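Evasin-3 (Rhipicephalus sanguineus, PDB 6I31) binds and neutralises host CXC chemokines, among them CXCL8, whose homodimer it disrupts and whose interaction with the receptor CXCR2 it inhibits. Local coordinates at residues G36-L41 against Y51-N56. Residues are numbered along the deposited sequence; the frame is centred on the assembly and turned at random.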
ATOM      1  N   GLY A  36       4.909  -5.456  -5.380  1.00 27.66           N
ATOM      2  CA  GLY A  36       5.058  -4.859  -4.042  1.00 26.22           C
ATOM      3  C   GLY A  36       3.766  -4.296  -3.468  1.00 26.16           C
ATOM      4  O   GLY A  36       3.739  -3.807  -2.324  1.00 24.81           O
ATOM      5  N   CYS A  37       2.693  -4.347  -4.287  1.00 22.24           N
ATOM      6  CA  CYS A  37       1.333  -3.954  -3.912  1.00 23.53           C
ATOM      7  C   CYS A  37       0.428  -5.162  -3.934  1.00 28.63           C
ATOM      8  O   CYS A  37       0.732  -6.156  -4.595  1.00 29.52           O
ATOM      9  CB  CYS A  37       0.795  -2.876  -4.842  1.00 24.59           C
ATOM     10  SG  CYS A  37       1.864  -1.421  -4.936  1.00 29.07           S
ATOM     11  N   PHE A  38      -0.730  -5.038  -3.296  1.00 22.28           N
ATOM     12  CA  PHE A  38      -1.720  -6.091  -3.320  1.00 21.94           C
ATOM     13  C   PHE A  38      -3.072  -5.529  -3.714  1.00 25.58           C
ATOM     14  O   PHE A  38      -3.381  -4.386  -3.403  1.00 22.50           O
ATOM     15  CB  PHE A  38      -1.804  -6.820  -1.963  1.00 22.78           C
ATOM     16  CG  PHE A  38      -2.257  -6.021  -0.749  1.00 21.98           C
ATOM     17  CD1 PHE A  38      -1.336  -5.306   0.017  1.00 23.30           C
ATOM     18  CD2 PHE A  38      -3.596  -5.985  -0.383  1.00 22.32           C
ATOM     19  CE1 PHE A  38      -1.748  -4.610   1.162  1.00 22.25           C
ATOM     20  CE2 PHE A  38      -4.008  -5.289   0.761  1.00 23.99           C
ATOM     21  CZ  PHE A  38      -3.074  -4.652   1.549  1.00 21.28           C
ATOM     22  N   CYS A  39      -3.903  -6.365  -4.333  1.00 24.08           N
ATOM     23  CA  CYS A  39      -5.264  -5.968  -4.625  1.00 23.94           C
ATOM     24  C   CYS A  39      -6.135  -6.258  -3.395  1.00 25.17           C
ATOM     25  O   CYS A  39      -6.321  -7.420  -3.050  1.00 24.49           O
ATOM     26  CB  CYS A  39      -5.797  -6.687  -5.855  1.00 26.57           C
ATOM     27  SG  CYS A  39      -7.453  -6.130  -6.321  1.00 31.29           S
ATOM     28  N   GLY A  40      -6.593  -5.204  -2.719  1.00 21.99           N
ATOM     29  CA  GLY A  40      -7.412  -5.299  -1.514  1.00 21.18           C
ATOM     30  C   GLY A  40      -8.880  -5.260  -1.882  1.00 24.47           C
ATOM     31  O   GLY A  40      -9.359  -4.281  -2.465  1.00 22.79           O
ATOM     32  N   LEU A  41      -9.601  -6.325  -1.532  1.00 23.88           N
ATOM     33  CA  LEU A  41     -11.018  -6.454  -1.879  1.00 23.51           C
ATOM     34  C   LEU A  41     -11.801  -6.631  -0.609  1.00 26.95           C
ATOM     35  O   LEU A  41     -11.311  -7.245   0.340  1.00 26.72           O
ATOM     36  CB  LEU A  41     -11.226  -7.715  -2.739  1.00 24.13           C
ATOM     37  CG  LEU A  41     -10.407  -7.802  -4.035  1.00 29.46           C
ATOM     38  CD1 LEU A  41     -10.409  -9.211  -4.539  1.00 31.48           C
ATOM     39  CD2 LEU A  41     -11.016  -6.950  -5.107  1.00 31.50           C
ATOM     40  N   TYR A  51      -3.004  -1.619  -2.761  1.00 22.00           N
ATOM     41  CA  TYR A  51      -2.429  -1.089  -1.526  1.00 21.05           C
ATOM     42  C   TYR A  51      -1.021  -1.622  -1.369  1.00 23.55           C
ATOM     43  O   TYR A  51      -0.679  -2.603  -2.017  1.00 22.78           O
ATOM     44  CB  TYR A  51      -3.246  -1.504  -0.307  1.00 20.44           C
ATOM     45  CG  TYR A  51      -4.691  -1.076  -0.378  1.00 24.18           C
ATOM     46  CD1 TYR A  51      -5.056   0.258  -0.189  1.00 28.19           C
ATOM     47  CD2 TYR A  51      -5.692  -1.992  -0.665  1.00 23.95           C
ATOM     48  CE1 TYR A  51      -6.394   0.667  -0.290  1.00 29.13           C
ATOM     49  CE2 TYR A  51      -7.033  -1.599  -0.746  1.00 25.26           C
ATOM     50  CZ  TYR A  51      -7.373  -0.266  -0.577  1.00 31.90           C
ATOM     51  OH  TYR A  51      -8.693   0.118  -0.665  1.00 36.73           O
ATOM     52  N   LYS A  52      -0.286  -1.096  -0.398  1.00 21.11           N
ATOM     53  CA  LYS A  52       1.074  -1.566  -0.070  1.00 19.93           C
ATOM     54  C   LYS A  52       1.357  -1.313   1.391  1.00 22.32           C
ATOM     55  O   LYS A  52       0.680  -0.503   2.033  1.00 20.64           O
ATOM     56  CB  LYS A  52       2.154  -0.937  -0.984  1.00 21.88           C
ATOM     57  CG  LYS A  52       2.246   0.586  -0.804  1.00 20.78           C
ATOM     58  CD  LYS A  52       3.289   1.226  -1.756  1.00 24.92           C
ATOM     59  CE  LYS A  52       3.112   2.743  -1.700  1.00 33.49           C
ATOM     60  NZ  LYS A  52       3.956   3.431  -2.725  1.00 40.15           N
ATOM     61  N   ILE A  53       2.324  -2.041   1.928  1.00 17.92           N
ATOM     62  CA  ILE A  53       2.708  -1.953   3.314  1.00 18.03           C
ATOM     63  C   ILE A  53       3.975  -1.152   3.416  1.00 18.13           C
ATOM     64  O   ILE A  53       4.960  -1.438   2.733  1.00 19.01           O
ATOM     65  CB  ILE A  53       2.888  -3.345   3.921  1.00 21.09           C
ATOM     66  CG1 ILE A  53       1.596  -4.217   3.685  1.00 22.71           C
ATOM     67  CG2 ILE A  53       3.258  -3.228   5.390  1.00 20.88           C
ATOM     68  CD1 ILE A  53       1.757  -5.626   4.196  1.00 28.43           C
ATOM     69  N   ILE A  54       3.964  -0.155   4.307  1.00 17.64           N
ATOM     70  CA  ILE A  54       5.167   0.638   4.541  1.00 18.49           C
ATOM     71  C   ILE A  54       5.401   0.757   6.025  1.00 21.55           C
ATOM     72  O   ILE A  54       4.469   0.596   6.834  1.00 21.20           O
ATOM     73  CB  ILE A  54       5.090   2.056   3.823  1.00 21.41           C
ATOM     74  CG1 ILE A  54       3.909   2.932   4.321  1.00 22.18           C
ATOM     75  CG2 ILE A  54       5.025   1.906   2.286  1.00 22.33           C
ATOM     76  CD1 ILE A  54       4.229   3.850   5.528  1.00 30.28           C
ATOM     77  N   GLY A  55       6.633   1.057   6.361  1.00 19.07           N
ATOM     78  CA  GLY A  55       7.046   1.382   7.716  1.00 19.68           C
ATOM     79  C   GLY A  55       7.590   2.797   7.693  1.00 22.69           C
ATOM     80  O   GLY A  55       8.314   3.161   6.770  1.00 21.95           O
ATOM     81  N   ASN A  56       7.296   3.596   8.705  1.00 18.35           N
ATOM     82  CA  ASN A  56       7.834   4.937   8.759  1.00 20.20           C
ATOM     83  C   ASN A  56       9.131   4.954   9.511  1.00 24.93           C
ATOM     84  O   ASN A  56       9.245   4.342  10.570  1.00 24.57           O
ATOM     85  CB  ASN A  56       6.851   5.845   9.520  1.00 20.20           C
ATOM     86  CG  ASN A  56       5.707   6.244   8.656  1.00 32.20           C
ATOM     87  OD1 ASN A  56       5.831   7.144   7.826  1.00 28.96           O
ATOM     88  ND2 ASN A  56       4.577   5.574   8.836  1.00 26.15           N
TER
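Phe38 sets CG between its backbone N and carbonyl carbon (chi1 64°), while Tyr51, across from it, turns CG anti to its carbonyl carbon (chi1 -57°); from these starts the two rings lie on the same side of a beta hairpin in the knottin scaffold. The hairpin pairs strand 38-40 with strand 47-55, and Phe38 and Tyr51 form an antiparallel hydrogen-bonded pair. Phe38 N gives its hydrogen to Tyr51 O at 2.8 Å, and Tyr51 N returns one to Phe38 O at 2.9 Å. Next to the first bond, Cys37 CB rests 3.2 Å from Tyr51 O; its SG runs on to Cys22, while Cys39 is joined to Cys26, so two disulfides anchor the 36-41 segment to the first strands of the chain.

The Phe38 ring reaches back over the partner strand. Tyr51 CB sits over one of its faces in a CH-pi contact, 3.9 Å from the ring centroid and displaced toward the rim, nearest CE1 and CZ. The rings themselves meet obliquely, planes 49° apart, with Phe38 CE2 4.0 Å from Tyr51 CD2. Beyond the tyrosine, Ile53 CG1 adds a looser apolar touch at Phe38 CE1. An alanine in place of Tyr51 would keep the CB over the phenylalanine, but loss of the ring would probably leave Phe38 CE2 without its aromatic neighbour and uncover the backbone of Gly40. That glycine matters to the fit: a beta carbon on it would point toward the other strand and, with the tyrosine ring placed as it is, would clash with CE2. With only hydrogens on its alpha carbon, Gly40 brings CA up to the edge of the Tyr51 ring, in its plane, 3.8 Å from CE2.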